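PDB 3OJO: Cap5O from Staphylococcus aureus, which probably oxidises a UDP-sugar, UDP-N-acetyl-mannosamine, with NAD as cofactor, in the synthesis of the capsular polysaccharide. Local coordinates for residues T233-L244 with Y420-F428; K317-Y325 with S335-L344. All blocks are in the same frame, centred on the assembly; numbering follows the deposited sequence.

Contact 1: residues T233-L244 with Y420-F428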
# COMPACT_ATOMS: atom_id res chain seq x y z
N THR B 233 4.55 5.57 -12.44
CA THR B 233 5.16 6.73 -13.11
C THR B 233 5.91 6.29 -14.37
O THR B 233 5.78 6.93 -15.42
CB THR B 233 6.09 7.46 -12.12
OG1 THR B 233 5.28 8.04 -11.12
CG2 THR B 233 6.90 8.55 -12.78
N LYS B 234 6.67 5.17 -14.28
CA LYS B 234 7.39 4.65 -15.42
C LYS B 234 6.41 4.19 -16.53
O LYS B 234 6.64 4.49 -17.70
CB LYS B 234 8.33 3.52 -15.01
CG LYS B 234 9.52 4.00 -14.19
CD LYS B 234 10.39 2.81 -13.83
CE LYS B 234 11.60 3.18 -13.04
NZ LYS B 234 12.28 1.96 -12.49
N ILE B 235 5.33 3.51 -16.15
CA ILE B 235 4.28 2.99 -17.04
C ILE B 235 3.57 4.14 -17.75
O ILE B 235 3.47 4.14 -18.98
CB ILE B 235 3.31 2.03 -16.27
CG1 ILE B 235 4.01 0.68 -15.93
CG2 ILE B 235 2.01 1.80 -17.07
CD1 ILE B 235 3.28 -0.20 -14.82
N CYS B 236 3.10 5.14 -16.95
CA CYS B 236 2.40 6.34 -17.39
C CYS B 236 3.23 7.18 -18.32
O CYS B 236 2.69 7.75 -19.27
CB CYS B 236 1.94 7.17 -16.20
SG CYS B 236 0.44 6.55 -15.43
N ASN B 237 4.53 7.29 -18.06
CA ASN B 237 5.39 8.07 -18.94
C ASN B 237 5.55 7.41 -20.32
O ASN B 237 5.53 8.12 -21.33
CB ASN B 237 6.72 8.43 -18.29
CG ASN B 237 6.63 9.71 -17.47
OD1 ASN B 237 6.73 9.70 -16.25
ND2 ASN B 237 6.42 10.84 -18.13
N ASN B 238 5.56 6.06 -20.35
CA ASN B 238 5.64 5.27 -21.57
C ASN B 238 4.39 5.34 -22.42
O ASN B 238 4.48 5.13 -23.63
CB ASN B 238 5.97 3.80 -21.26
CG ASN B 238 7.45 3.53 -21.10
OD1 ASN B 238 8.32 4.41 -21.22
ND2 ASN B 238 7.78 2.28 -20.85
N LEU B 239 3.23 5.61 -21.81
CA LEU B 239 1.94 5.67 -22.50
C LEU B 239 1.41 7.10 -22.66
O LEU B 239 0.26 7.27 -23.07
CB LEU B 239 0.90 4.81 -21.76
CG LEU B 239 1.24 3.35 -21.45
CD1 LEU B 239 0.19 2.76 -20.54
CD2 LEU B 239 1.33 2.52 -22.71
N ASN B 240 2.22 8.12 -22.34
CA ASN B 240 1.83 9.53 -22.42
C ASN B 240 0.59 9.80 -21.59
O ASN B 240 -0.35 10.45 -22.04
CB ASN B 240 1.68 10.02 -23.87
CG ASN B 240 2.97 10.07 -24.66
OD1 ASN B 240 4.06 9.65 -24.19
ND2 ASN B 240 2.88 10.56 -25.88
N ILE B 241 0.60 9.26 -20.37
CA ILE B 241 -0.44 9.41 -19.38
C ILE B 241 0.18 10.24 -18.23
O ILE B 241 1.38 10.10 -17.93
CB ILE B 241 -1.02 8.04 -18.93
CG1 ILE B 241 -1.77 7.36 -20.11
CG2 ILE B 241 -1.97 8.19 -17.72
CD1 ILE B 241 -2.11 5.85 -19.89
N ASN B 242 -0.62 11.15 -17.65
CA ASN B 242 -0.17 11.96 -16.53
C ASN B 242 -0.36 11.13 -15.26
O ASN B 242 -1.50 10.84 -14.88
CB ASN B 242 -0.95 13.29 -16.47
CG ASN B 242 -0.40 14.22 -15.43
OD1 ASN B 242 -0.23 13.88 -14.24
ND2 ASN B 242 -0.04 15.39 -15.85
N VAL B 243 0.74 10.76 -14.59
CA VAL B 243 0.66 9.95 -13.37
C VAL B 243 -0.01 10.66 -12.19
O VAL B 243 -0.81 10.05 -11.47
CB VAL B 243 2.00 9.24 -13.02
CG1 VAL B 243 3.06 10.22 -12.52
CG2 VAL B 243 1.78 8.10 -12.01
N LEU B 244 0.25 11.98 -12.05
CA LEU B 244 -0.27 12.79 -10.94
C LEU B 244 -1.76 12.98 -10.97
O LEU B 244 -2.41 12.86 -9.93
CB LEU B 244 0.51 14.10 -10.78
CG LEU B 244 2.04 13.95 -10.66
CD1 LEU B 244 2.70 15.28 -10.69
CD2 LEU B 244 2.45 13.14 -9.42
N TYR B 420 8.25 21.07 -15.70
CA TYR B 420 7.87 19.67 -15.84
C TYR B 420 7.82 18.93 -14.50
O TYR B 420 8.57 19.25 -13.57
CB TYR B 420 8.75 18.94 -16.86
CG TYR B 420 8.74 19.55 -18.25
CD1 TYR B 420 9.61 20.59 -18.58
CD2 TYR B 420 7.91 19.05 -19.25
CE1 TYR B 420 9.62 21.14 -19.86
CE2 TYR B 420 7.92 19.58 -20.54
CZ TYR B 420 8.77 20.64 -20.83
OH TYR B 420 8.79 21.19 -22.09
N ASN B 421 6.92 17.95 -14.45
CA ASN B 421 6.57 17.04 -13.35
C ASN B 421 6.95 15.64 -13.80
O ASN B 421 7.49 15.46 -14.89
CB ASN B 421 5.02 17.03 -13.27
CG ASN B 421 4.40 17.90 -12.25
OD1 ASN B 421 5.01 18.27 -11.24
ND2 ASN B 421 3.11 18.17 -12.43
N TYR B 422 6.52 14.64 -13.04
CA TYR B 422 6.58 13.24 -13.43
C TYR B 422 5.32 13.01 -14.28
O TYR B 422 5.27 12.10 -15.10
CB TYR B 422 6.56 12.35 -12.20
CG TYR B 422 7.91 11.89 -11.72
CD1 TYR B 422 8.88 11.45 -12.62
CD2 TYR B 422 8.17 11.73 -10.36
CE1 TYR B 422 10.10 10.95 -12.18
CE2 TYR B 422 9.39 11.23 -9.91
CZ TYR B 422 10.35 10.84 -10.82
OH TYR B 422 11.55 10.35 -10.38
N GLY B 423 4.32 13.86 -14.06
CA GLY B 423 3.06 13.85 -14.77
C GLY B 423 3.15 14.28 -16.22
O GLY B 423 2.35 13.82 -17.02
N ASN B 424 4.09 15.16 -16.59
CA ASN B 424 4.13 15.64 -17.98
C ASN B 424 5.50 15.64 -18.65
O ASN B 424 5.63 16.21 -19.73
CB ASN B 424 3.53 17.04 -18.07
CG ASN B 424 4.24 18.06 -17.20
OD1 ASN B 424 3.61 18.83 -16.49
ND2 ASN B 424 5.55 18.04 -17.19
N ILE B 425 6.51 15.03 -18.01
CA ILE B 425 7.87 15.00 -18.57
C ILE B 425 7.96 14.41 -20.01
O ILE B 425 8.77 14.88 -20.81
CB ILE B 425 8.95 14.51 -17.56
CG1 ILE B 425 10.40 14.74 -18.05
CG2 ILE B 425 8.72 13.08 -17.09
CD1 ILE B 425 10.82 16.21 -18.21
N PHE B 426 7.06 13.47 -20.34
CA PHE B 426 6.97 12.82 -21.66
C PHE B 426 6.70 13.82 -22.82
O PHE B 426 6.98 13.49 -23.98
CB PHE B 426 5.91 11.69 -21.65
CG PHE B 426 4.52 12.15 -21.26
CD1 PHE B 426 3.66 12.70 -22.20
CD2 PHE B 426 4.09 12.04 -19.94
CE1 PHE B 426 2.39 13.14 -21.83
CE2 PHE B 426 2.81 12.47 -19.58
CZ PHE B 426 1.98 13.02 -20.52
N ASN B 427 6.14 15.02 -22.50
CA ASN B 427 5.84 16.10 -23.45
C ASN B 427 7.12 16.73 -23.98
O ASN B 427 7.18 17.14 -25.13
CB ASN B 427 4.99 17.19 -22.79
CG ASN B 427 3.55 16.82 -22.60
OD1 ASN B 427 3.02 15.88 -23.21
ND2 ASN B 427 2.85 17.60 -21.78
N PHE B 428 8.16 16.80 -23.12
CA PHE B 428 9.43 17.36 -23.51
C PHE B 428 10.07 16.50 -24.59
O PHE B 428 10.36 17.01 -25.68
CB PHE B 428 10.37 17.53 -22.29
CG PHE B 428 11.63 18.27 -22.64
CD1 PHE B 428 12.81 17.59 -22.91
CD2 PHE B 428 11.64 19.66 -22.73
CE1 PHE B 428 13.97 18.28 -23.25
CE2 PHE B 428 12.81 20.35 -23.06
CZ PHE B 428 13.97 19.66 -23.31
O HOH W 1 3.22 10.65 -15.94
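The Phe426 ring lies against the turn between helices 208-238 and 243-250, where a Schellman motif ends the first helix: Ile241 N reaches back to Cys236 O, and Asn240 takes left-handed backbone angles. The loop after strand 418-420, the last strand of the five-stranded parallel sheet of the UDP-binding domain, is thereby fastened to the central domain. Asn240 CA sits over the middle of one face of the ring, 3.7 Å from the Phe426 centroid and 13° off its normal, a CH-pi contact. The Asn240 amide is turned nearly parallel to the ring, 14° between planes, whereas the Asn237 side chain lies at the ring edge. Phe426 CG is wedged between its own backbone N and carbonyl carbon (chi1 58°), which lays the ring over the turn and brings CE2 to 3.2 Å from Ile241 O. Farther along, Thr233 CG2 stands over one face of Tyr422, off centre, 3.9 Å from the ring centroid; Tyr422 OH is bonded to Gly262 O. Gly423 has no side chain, and Asn242 closes on its backbone, with a CA-H...O contact of 3.2 Å from Asn242 CA to Gly423 O. As N-cap of the second helix, Asn242 gives OD1 to Asp245 N. Leu244 CD1 rests on the Asn421 amide, 3.5 Å from CG of Asn421. Arg209 of the second subunit binds Asn240 O, so the turn also serves the dimer interface. One water ties the segments together, donating to Ile241 O and to Tyr422 O (2.6 Å) while accepting from Val243 N.

Contact 2: residues K317-Y325 with S335-L344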
# COMPACT_ATOMS: atom_id res chain seq x y z
N LYS B 317 25.43 21.75 -18.44
CA LYS B 317 25.12 22.16 -17.08
C LYS B 317 23.72 21.86 -16.56
O LYS B 317 22.72 22.38 -17.08
CB LYS B 317 25.54 23.62 -16.81
CG LYS B 317 25.92 23.85 -15.36
CD LYS B 317 25.87 25.30 -14.96
CE LYS B 317 26.06 25.46 -13.48
NZ LYS B 317 25.96 26.88 -13.06
N VAL B 318 23.67 21.02 -15.50
CA VAL B 318 22.47 20.64 -14.77
C VAL B 318 22.66 21.09 -13.33
O VAL B 318 23.65 20.71 -12.69
CB VAL B 318 22.05 19.14 -14.87
CG1 VAL B 318 23.13 18.21 -14.34
CG2 VAL B 318 20.72 18.89 -14.15
N THR B 319 21.73 21.92 -12.83
CA THR B 319 21.76 22.39 -11.45
C THR B 319 20.80 21.57 -10.60
O THR B 319 19.58 21.64 -10.77
CB THR B 319 21.50 23.90 -11.34
OG1 THR B 319 22.40 24.59 -12.20
CG2 THR B 319 21.68 24.42 -9.92
N VAL B 320 21.35 20.79 -9.68
CA VAL B 320 20.57 19.98 -8.74
C VAL B 320 20.07 20.91 -7.62
O VAL B 320 20.85 21.70 -7.07
CB VAL B 320 21.40 18.76 -8.24
CG1 VAL B 320 20.86 18.20 -6.93
CG2 VAL B 320 21.49 17.68 -9.31
N PHE B 321 18.77 20.83 -7.31
CA PHE B 321 18.10 21.60 -6.26
C PHE B 321 17.66 20.62 -5.16
O PHE B 321 16.67 19.91 -5.29
CB PHE B 321 16.90 22.36 -6.84
CG PHE B 321 17.16 23.77 -7.31
CD1 PHE B 321 16.15 24.73 -7.28
CD2 PHE B 321 18.40 24.14 -7.81
CE1 PHE B 321 16.38 26.03 -7.73
CE2 PHE B 321 18.64 25.45 -8.25
CZ PHE B 321 17.62 26.39 -8.21
N GLY B 322 18.46 20.55 -4.10
CA GLY B 322 18.23 19.65 -2.99
C GLY B 322 19.06 18.39 -3.07
O GLY B 322 19.09 17.72 -4.11
N LEU B 323 19.76 18.06 -1.97
CA LEU B 323 20.63 16.88 -1.85
C LEU B 323 20.18 15.96 -0.68
O LEU B 323 20.82 14.95 -0.41
CB LEU B 323 22.09 17.31 -1.65
CG LEU B 323 22.88 17.93 -2.81
CD1 LEU B 323 24.26 18.28 -2.34
CD2 LEU B 323 23.09 16.95 -3.92
N THR B 324 19.05 16.29 -0.05
CA THR B 324 18.50 15.55 1.09
C THR B 324 17.27 14.72 0.73
O THR B 324 16.57 15.07 -0.22
CB THR B 324 18.12 16.55 2.21
OG1 THR B 324 17.09 17.43 1.74
CG2 THR B 324 19.31 17.34 2.73
N TYR B 325 16.97 13.66 1.52
CA TYR B 325 15.77 12.86 1.28
C TYR B 325 14.54 13.65 1.71
O TYR B 325 13.67 13.90 0.89
CB TYR B 325 15.82 11.48 1.96
CG TYR B 325 14.51 10.70 1.90
CD1 TYR B 325 13.93 10.34 0.68
CD2 TYR B 325 13.87 10.28 3.07
CE1 TYR B 325 12.73 9.63 0.62
CE2 TYR B 325 12.67 9.56 3.02
CZ TYR B 325 12.11 9.23 1.79
OH TYR B 325 10.94 8.50 1.74
N SER B 335 20.60 9.40 0.93
CA SER B 335 19.76 10.31 0.15
C SER B 335 19.70 9.93 -1.34
O SER B 335 20.75 9.83 -2.01
CB SER B 335 20.23 11.74 0.32
OG SER B 335 19.86 12.59 -0.75
N PRO B 336 18.48 9.75 -1.90
CA PRO B 336 18.39 9.48 -3.35
C PRO B 336 18.80 10.71 -4.20
O PRO B 336 19.34 10.55 -5.28
CB PRO B 336 16.93 9.07 -3.54
CG PRO B 336 16.19 9.76 -2.42
CD PRO B 336 17.15 9.85 -1.27
N ALA B 337 18.60 11.93 -3.66
CA ALA B 337 18.97 13.22 -4.27
C ALA B 337 20.51 13.33 -4.41
O ALA B 337 21.00 13.77 -5.45
CB ALA B 337 18.43 14.37 -3.42
N PHE B 338 21.25 12.90 -3.37
CA PHE B 338 22.71 12.89 -3.40
C PHE B 338 23.18 11.82 -4.35
O PHE B 338 24.15 12.05 -5.06
CB PHE B 338 23.33 12.68 -2.01
CG PHE B 338 24.81 12.92 -2.06
CD1 PHE B 338 25.33 14.21 -1.98
CD2 PHE B 338 25.70 11.87 -2.30
CE1 PHE B 338 26.70 14.44 -2.06
CE2 PHE B 338 27.07 12.11 -2.43
CZ PHE B 338 27.56 13.39 -2.30
N ASP B 339 22.50 10.65 -4.36
CA ASP B 339 22.81 9.55 -5.26
C ASP B 339 22.76 9.96 -6.73
O ASP B 339 23.65 9.60 -7.49
CB ASP B 339 21.91 8.36 -4.98
CG ASP B 339 22.31 7.61 -3.72
OD1 ASP B 339 21.75 6.52 -3.47
OD2 ASP B 339 23.22 8.11 -3.00
N ILE B 340 21.78 10.82 -7.07
CA ILE B 340 21.58 11.38 -8.41
C ILE B 340 22.73 12.33 -8.74
O ILE B 340 23.33 12.19 -9.81
CB ILE B 340 20.16 12.02 -8.60
CG1 ILE B 340 19.06 10.94 -8.51
CG2 ILE B 340 20.05 12.76 -9.94
CD1 ILE B 340 17.71 11.38 -8.06
N TYR B 341 23.04 13.26 -7.82
CA TYR B 341 24.10 14.27 -7.95
C TYR B 341 25.45 13.61 -8.27
O TYR B 341 26.11 14.01 -9.21
CB TYR B 341 24.19 15.14 -6.67
CG TYR B 341 25.47 15.94 -6.54
CD1 TYR B 341 25.66 17.12 -7.25
CD2 TYR B 341 26.52 15.50 -5.72
CE1 TYR B 341 26.85 17.84 -7.16
CE2 TYR B 341 27.71 16.21 -5.62
CZ TYR B 341 27.86 17.39 -6.33
OH TYR B 341 29.03 18.09 -6.22
N GLU B 342 25.81 12.61 -7.49
CA GLU B 342 27.01 11.81 -7.59
C GLU B 342 27.08 11.04 -8.94
O GLU B 342 28.16 10.94 -9.52
CB GLU B 342 27.03 10.87 -6.37
CG GLU B 342 28.14 9.84 -6.28
CD GLU B 342 27.97 8.80 -5.18
OE1 GLU B 342 26.93 8.81 -4.48
OE2 GLU B 342 28.89 7.97 -5.02
N LEU B 343 25.93 10.51 -9.42
CA LEU B 343 25.79 9.78 -10.69
C LEU B 343 25.95 10.76 -11.83
O LEU B 343 26.60 10.44 -12.83
CB LEU B 343 24.42 9.08 -10.82
CG LEU B 343 24.23 7.74 -10.11
CD1 LEU B 343 22.75 7.36 -10.07
CD2 LEU B 343 25.07 6.64 -10.73
N LEU B 344 25.34 11.93 -11.69
CA LEU B 344 25.42 12.99 -12.68
C LEU B 344 26.87 13.53 -12.74
O LEU B 344 27.37 13.79 -13.83
CB LEU B 344 24.42 14.12 -12.37
CG LEU B 344 22.95 13.90 -12.70
CD1 LEU B 344 22.18 15.17 -12.49
CD2 LEU B 344 22.75 13.40 -14.13
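Leu323 pushes its CD2 methyl in between Phe338 and Tyr341, one helical turn apart, lying 3.5 Å from Tyr341 CB and 4.0 Å from Phe338 CD1. It follows strand 317-321 in a beta-alpha-beta unit, and its loop passes across the start of the next helix. There Ser335 is the N-cap: OG accepts from Phe338 N at 3.0 Å, nearly straight at 160°, and donates to Leu323 O at 2.6 Å. Holding OG anti to the backbone N (chi1 156°) lets the one hydroxyl serve both, although it meets the Leu323 carbonyl from above its plane, 51° out of it. The hydroxyl thus caps the helix and pins the loop in one stroke. Ala337 CB fits against the loop backbone, 3.5 Å from Gly322 O, and the Pro336 ring leans obliquely on Tyr325, CD to CD1 3.8 Å. At the far end Leu344 CD1 reaches Val318 CG1 at 3.7 Å, crossing it at about a right angle, with Val320 CG2 also close by. Helix 336-346 packs on strand 317-321, with Tyr341 and Leu344 also touching strand 351-355, Leu344 and Ile340 strand 377-380, and Ile340 helix 286-312.

In the fold
Contact 2 is nested along the chain inside the loop that contact 1 closes. Their centres are 21 Å apart and their nearest atoms about 7 Å, so they do not touch, but helix 286-312 links them: Val302 meets Tyr422 of contact 1 and Ile340 of contact 2. Contact 2 is the one nearer the NAD pocket. The Tyr325 side chain is about 11 Å from NAD and about 5 Å from a bound pyridine-2,6-dicarboxylic acid, a ligand of the europium complex in the crystal; that of Ser335 is about 7 Å from the side chain of Arg333, which binds NAD. Contact 1 lies away from the NAD pocket and joins the domains beside the second subunit, which does not touch contact 2.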